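Long-range contacts in dITP/XTP pyrophosphatase (Staphylococcus aureus, PDB 4BNQ), which probably hydrolyses non-canonical purine nucleoside triphosphates such as XTP, dITP and ITP to monophosphate and diphosphate with the help of Mg2+, cleansing the nucleotide pool: residues E3-S8 with K62-D67; N48-S53 with V118-G123. One frame throughout, in Å; residues are numbered along the deposited sequence.

How the interactions relate
Strand 64-73 links the two contacts. It takes part in interaction 1, where the N-terminal strand 3-6 meets it; it lies antiparallel beside strand 112-123 of interaction 2 in the sheet; and it follows helix 45-60, the other partner in interaction 2, along the chain. The centres of the contacts are about 8 Å apart. Val64 N is 2.8 Å from Ser122 O, a probable hydrogen bond joining the strands, and Lys52 NZ lies 2.9 Å from Asp67 O, a second probable bond beside the phosphate ion. Both contacts reach this ion, through Ser8 and Lys52. Probably from the crystallisation liquor, it sits at the predicted substrate site, which includes Ser8, and may mark where a phosphate of the nucleotide binds.

Interaction 1: E3-S8 with K62-D67; sequences EIVIAS and KTVIAD. With PO4 (phosphate ion), chain C.
Ile65 provides the apolar centre between strand 3-6 and the start of strand 64-73. Its CG1 occupies the crowded position between backbone N and carbonyl carbon (chi1 64°), which brings CD1 to 3.6 Å from CD1 of Ile4, the two chains crossing at about a right angle. Ile6 instead runs alongside Ile65 and points the same way, with the two CG1 atoms 3.8 Å apart. Val5 and Val64 meet obliquely through their CG1 methyls. Two nearly straight backbone bonds straddle Ile6: Ile65 N gives to Val5 O at 2.9 Å, and Ala7 N gives to Ile65 O at 2.6 Å. They make a single parallel bridge, Ile6 with Ile65, through which the short N-terminal strand meets the larger sheet; the strands splay by 43°, and water sits at both ends. One water accepts from Val5 N and donates to Thr63 O; another accepts from Asp67 N and lies within hydrogen-bonding distance of Ala7 O and phosphate O1. Ala7 centres an inverse gamma turn leading to Ser8 of the predicted substrate site, whose OG donates to phosphate O1 at a very short 2.5 Å. At the exposed end, Glu3 OE1 and Lys62 NZ form a long salt bridge of 3.9 Å. Strand 25-28 pairs with strand 3-6, helix 11-20 packs on Ile6 and Ser8, and helix 45-60 covers Ala7, Val64 and Ala66.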
loop_
_atom_site.group_PDB
_atom_site.type_symbol
_atom_site.label_atom_id
_atom_site.label_comp_id
_atom_site.label_asym_id
_atom_site.label_seq_id
_atom_site.Cartn_x
_atom_site.Cartn_y
_atom_site.Cartn_z
ATOM N N GLU A 3 2.163 -4.916 -23.777
ATOM C CA GLU A 3 0.705 -4.798 -23.801
ATOM C C GLU A 3 0.062 -5.432 -22.588
ATOM O O GLU A 3 0.478 -6.507 -22.140
ATOM C CB GLU A 3 0.143 -5.509 -25.028
ATOM C CG GLU A 3 -0.096 -4.634 -26.231
ATOM C CD GLU A 3 -0.572 -5.445 -27.425
ATOM O OE1 GLU A 3 -0.810 -6.666 -27.263
ATOM O OE2 GLU A 3 -0.704 -4.867 -28.525
ATOM N N ILE A 4 -0.988 -4.792 -22.086
ATOM C CA ILE A 4 -1.803 -5.425 -21.062
ATOM C C ILE A 4 -3.300 -5.329 -21.388
ATOM O O ILE A 4 -3.820 -4.248 -21.688
ATOM C CB ILE A 4 -1.467 -4.888 -19.653
ATOM C CG1 ILE A 4 -2.121 -5.761 -18.587
ATOM C CG2 ILE A 4 -1.882 -3.439 -19.507
ATOM C CD1 ILE A 4 -1.655 -5.436 -17.189
ATOM N N VAL A 5 -3.978 -6.472 -21.377
ATOM C CA VAL A 5 -5.407 -6.502 -21.647
ATOM C C VAL A 5 -6.159 -6.456 -20.324
ATOM O O VAL A 5 -5.923 -7.267 -19.413
ATOM C CB VAL A 5 -5.799 -7.755 -22.433
ATOM C CG1 VAL A 5 -7.324 -7.817 -22.625
ATOM C CG2 VAL A 5 -5.051 -7.797 -23.791
ATOM N N ILE A 6 -7.054 -5.487 -20.202
ATOM C CA ILE A 6 -7.821 -5.361 -18.972
ATOM C C ILE A 6 -9.304 -5.703 -19.177
ATOM O O ILE A 6 -10.017 -5.036 -19.935
ATOM C CB ILE A 6 -7.688 -3.960 -18.396
ATOM C CG1 ILE A 6 -6.191 -3.611 -18.245
ATOM C CG2 ILE A 6 -8.420 -3.874 -17.071
ATOM C CD1 ILE A 6 -5.946 -2.205 -17.869
ATOM N N ALA A 7 -9.760 -6.747 -18.492
ATOM C CA ALA A 7 -11.112 -7.256 -18.687
ATOM C C ALA A 7 -12.091 -6.458 -17.830
ATOM O O ALA A 7 -12.724 -6.983 -16.910
ATOM C CB ALA A 7 -11.177 -8.706 -18.352
ATOM N N SER A 8 -12.203 -5.171 -18.134
ATOM C CA SER A 8 -13.144 -4.322 -17.447
ATOM C C SER A 8 -13.863 -3.470 -18.462
ATOM O O SER A 8 -13.223 -2.958 -19.406
ATOM C CB SER A 8 -12.418 -3.415 -16.462
ATOM O OG SER A 8 -13.359 -2.583 -15.813
ATOM N N LYS A 62 -5.235 -15.489 -23.997
ATOM C CA LYS A 62 -4.210 -14.518 -23.614
ATOM C C LYS A 62 -4.224 -14.368 -22.098
ATOM O O LYS A 62 -5.244 -14.622 -21.442
ATOM C CB LYS A 62 -4.548 -13.114 -24.159
ATOM C CG LYS A 62 -4.441 -12.877 -25.644
ATOM C CD LYS A 62 -4.317 -11.349 -25.899
ATOM C CE LYS A 62 -3.593 -11.052 -27.225
ATOM N NZ LYS A 62 -3.307 -9.600 -27.453
ATOM N N THR A 63 -3.113 -13.893 -21.551
ATOM C CA THR A 63 -3.099 -13.347 -20.203
ATOM C C THR A 63 -3.867 -12.009 -20.141
ATOM O O THR A 63 -3.697 -11.141 -21.000
ATOM C CB THR A 63 -1.665 -13.124 -19.718
ATOM O OG1 THR A 63 -1.030 -14.394 -19.547
ATOM C CG2 THR A 63 -1.661 -12.378 -18.383
ATOM N N VAL A 64 -4.736 -11.858 -19.141
ATOM C CA VAL A 64 -5.440 -10.593 -18.930
ATOM C C VAL A 64 -5.513 -10.264 -17.435
ATOM O O VAL A 64 -5.203 -11.105 -16.583
ATOM C CB VAL A 64 -6.886 -10.645 -19.461
ATOM C CG1 VAL A 64 -6.945 -11.327 -20.824
ATOM C CG2 VAL A 64 -7.750 -11.367 -18.464
ATOM N N ILE A 65 -5.915 -9.043 -17.110
ATOM C CA ILE A 65 -6.259 -8.733 -15.731
ATOM C C ILE A 65 -7.682 -8.202 -15.625
ATOM O O ILE A 65 -8.212 -7.592 -16.547
ATOM C CB ILE A 65 -5.307 -7.713 -15.084
ATOM C CG1 ILE A 65 -5.396 -6.362 -15.794
ATOM C CG2 ILE A 65 -3.886 -8.234 -15.088
ATOM C CD1 ILE A 65 -4.575 -5.252 -15.103
ATOM N N ALA A 66 -8.287 -8.404 -14.472
ATOM C CA ALA A 66 -9.571 -7.802 -14.211
ATOM C C ALA A 66 -9.516 -7.117 -12.858
ATOM O O ALA A 66 -8.551 -7.287 -12.101
ATOM C CB ALA A 66 -10.673 -8.835 -14.254
ATOM N N ASP A 67 -10.553 -6.338 -12.572
ATOM C CA ASP A 67 -10.584 -5.469 -11.422
ATOM C C ASP A 67 -11.995 -5.525 -10.835
ATOM O O ASP A 67 -12.988 -5.354 -11.554
ATOM C CB ASP A 67 -10.238 -4.050 -11.887
ATOM C CG ASP A 67 -10.418 -2.985 -10.793
ATOM O OD1 ASP A 67 -11.475 -2.927 -10.127
ATOM O OD2 ASP A 67 -9.493 -2.175 -10.616
HETATM P P PO4 C . -16.128 -3.908 -14.307
HETATM O O1 PO4 C . -14.617 -3.815 -14.083
HETATM O O2 PO4 C . -16.797 -2.671 -13.757
HETATM O O3 PO4 C . -16.655 -5.121 -13.563
HETATM O O4 PO4 C . -16.431 -4.046 -15.772
HETATM O O HOH W 1 -2.659 -8.557 -20.931
HETATM O O HOH W 2 -12.854 -5.979 -14.450
#

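Interaction 2: N48-S53 with V118-G123; sequences NAILKS and VISMSG. With PO4 (phosphate ion), chain C.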
loop_
_atom_site.group_PDB
_atom_site.type_symbol
_atom_site.label_atom_id
_atom_site.label_comp_id
_atom_site.label_asym_id
_atom_site.label_seq_id
_atom_site.Cartn_x
_atom_site.Cartn_y
_atom_site.Cartn_z
ATOM N N ASN A 48 -15.379 -11.921 -7.766
ATOM C CA ASN A 48 -15.858 -11.221 -8.953
ATOM C C ASN A 48 -14.727 -10.931 -9.946
ATOM O O ASN A 48 -14.911 -11.076 -11.151
ATOM C CB ASN A 48 -16.609 -9.950 -8.564
ATOM C CG ASN A 48 -17.997 -10.247 -8.054
ATOM O OD1 ASN A 48 -18.601 -11.249 -8.439
ATOM N ND2 ASN A 48 -18.513 -9.383 -7.186
ATOM N N ALA A 49 -13.561 -10.538 -9.432
ATOM C CA ALA A 49 -12.396 -10.284 -10.284
ATOM C C ALA A 49 -11.919 -11.556 -11.009
ATOM O O ALA A 49 -11.634 -11.528 -12.200
ATOM C CB ALA A 49 -11.264 -9.684 -9.464
ATOM N N ILE A 50 -11.835 -12.663 -10.281
ATOM C CA ILE A 50 -11.450 -13.941 -10.859
ATOM C C ILE A 50 -12.398 -14.360 -11.987
ATOM O O ILE A 50 -11.964 -14.843 -13.035
ATOM C CB ILE A 50 -11.423 -15.045 -9.781
ATOM C CG1 ILE A 50 -10.254 -14.811 -8.814
ATOM C CG2 ILE A 50 -11.322 -16.426 -10.428
ATOM C CD1 ILE A 50 -10.159 -15.842 -7.691
ATOM N N LEU A 51 -13.693 -14.169 -11.781
ATOM C CA LEU A 51 -14.655 -14.553 -12.802
ATOM C C LEU A 51 -14.392 -13.740 -14.071
ATOM O O LEU A 51 -14.428 -14.268 -15.180
ATOM C CB LEU A 51 -16.103 -14.358 -12.301
ATOM C CG LEU A 51 -16.651 -15.312 -11.226
ATOM C CD1 LEU A 51 -17.920 -14.738 -10.594
ATOM C CD2 LEU A 51 -16.951 -16.684 -11.809
ATOM N N LYS A 52 -14.103 -12.455 -13.920
ATOM C CA LYS A 52 -13.890 -11.635 -15.110
ATOM C C LYS A 52 -12.591 -11.975 -15.830
ATOM O O LYS A 52 -12.599 -12.146 -17.049
ATOM C CB LYS A 52 -14.026 -10.135 -14.799
ATOM C CG LYS A 52 -15.495 -9.710 -14.509
ATOM C CD LYS A 52 -15.631 -8.240 -14.083
ATOM C CE LYS A 52 -15.048 -8.005 -12.697
ATOM N NZ LYS A 52 -15.456 -6.690 -12.134
ATOM N N SER A 53 -11.487 -12.105 -15.089
ATOM C CA SER A 53 -10.195 -12.358 -15.734
ATOM C C SER A 53 -10.153 -13.732 -16.391
ATOM O O SER A 53 -9.670 -13.871 -17.520
ATOM C CB SER A 53 -9.029 -12.213 -14.752
ATOM O OG SER A 53 -9.160 -13.150 -13.710
ATOM N N VAL A 118 -9.373 -5.195 -5.796
ATOM C CA VAL A 118 -8.742 -6.483 -6.044
ATOM C C VAL A 118 -8.499 -6.688 -7.535
ATOM O O VAL A 118 -9.426 -6.629 -8.331
ATOM C CB VAL A 118 -9.575 -7.651 -5.530
ATOM C CG1 VAL A 118 -8.915 -8.969 -5.937
ATOM C CG2 VAL A 118 -9.729 -7.566 -4.013
ATOM N N ILE A 119 -7.239 -6.918 -7.896
ATOM C CA ILE A 119 -6.826 -7.177 -9.274
ATOM C C ILE A 119 -6.563 -8.673 -9.405
ATOM O O ILE A 119 -5.803 -9.225 -8.614
ATOM C CB ILE A 119 -5.509 -6.443 -9.583
ATOM C CG1 ILE A 119 -5.696 -4.926 -9.485
ATOM C CG2 ILE A 119 -4.973 -6.796 -10.971
ATOM C CD1 ILE A 119 -6.577 -4.317 -10.575
ATOM N N SER A 120 -7.173 -9.349 -10.376
ATOM C CA SER A 120 -6.777 -10.732 -10.636
ATOM C C SER A 120 -6.126 -10.897 -12.009
ATOM O O SER A 120 -6.600 -10.334 -12.999
ATOM C CB SER A 120 -7.953 -11.694 -10.488
ATOM O OG SER A 120 -8.857 -11.526 -11.548
ATOM N N MET A 121 -5.047 -11.669 -12.066
ATOM C CA MET A 121 -4.384 -11.961 -13.335
ATOM C C MET A 121 -4.660 -13.407 -13.738
ATOM O O MET A 121 -4.529 -14.325 -12.930
ATOM C CB MET A 121 -2.876 -11.719 -13.222
ATOM C CG MET A 121 -2.087 -12.022 -14.496
ATOM S SD MET A 121 -0.330 -11.524 -14.385
ATOM C CE MET A 121 -0.435 -10.195 -15.538
ATOM N N SER A 122 -5.057 -13.608 -14.986
ATOM C CA SER A 122 -5.338 -14.946 -15.463
ATOM C C SER A 122 -4.769 -15.120 -16.844
ATOM O O SER A 122 -4.611 -14.149 -17.593
ATOM C CB SER A 122 -6.840 -15.202 -15.486
ATOM O OG SER A 122 -7.374 -14.992 -14.197
ATOM N N GLY A 123 -4.466 -16.365 -17.178
ATOM C CA GLY A 123 -3.794 -16.673 -18.420
ATOM C C GLY A 123 -3.749 -18.167 -18.652
ATOM O O GLY A 123 -4.000 -18.964 -17.736
HETATM P P PO4 C . -16.128 -3.908 -14.307
HETATM O O1 PO4 C . -14.617 -3.815 -14.083
HETATM O O2 PO4 C . -16.797 -2.671 -13.757
HETATM O O3 PO4 C . -16.655 -5.121 -13.563
HETATM O O4 PO4 C . -16.431 -4.046 -15.772
#
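From the buried face of helix 45-60, Ser53 reaches toward strand 112-123, its hydroxyl set between those of two serines that point back at it. Its CB already lies 3.3 Å from both Ser120 OG and Ser122 OG. The hydroxyl then takes the crowded position between backbone N and carbonyl carbon (chi1 61°), and at its tip OG is hydrogen-bonded to Ser122 OG at 2.6 Å and to Ser120 OG at 2.7 Å. Ser120 OG holds the same crowded rotamer (chi1 71°) and also forms a weak hydrogen bond of 2.9 Å to Ala49 O, whose proton could go elsewhere, whereas Ser122 OG is turned anti to its carbonyl carbon (chi1 -57°) to meet Ser53. One helical turn before Ser53, Ala49 CB rests 3.7 Å from both Ser120 OG and Val118 O and touches a Val118 methyl; small side chains here are consistent with the close approach, 7.4 Å between the axes of the short segments. On another side of the helix Lys52 bends at chi3, and its NZ donates to phosphate O3 at a very short 2.4 Å. The same NZ forms a salt bridge with Asp68, the predicted proton acceptor and Mg2+ ligand. Ser122 OG continues the polar chain to Thr128 OG1 on strand 126-139. These uncharged hydroxyls can pair with one another in a buried seam, the proton direction between serines being undecided, while the ammonium of Lys52 faces the phosphate, where its positive charge would favour an anionic substrate.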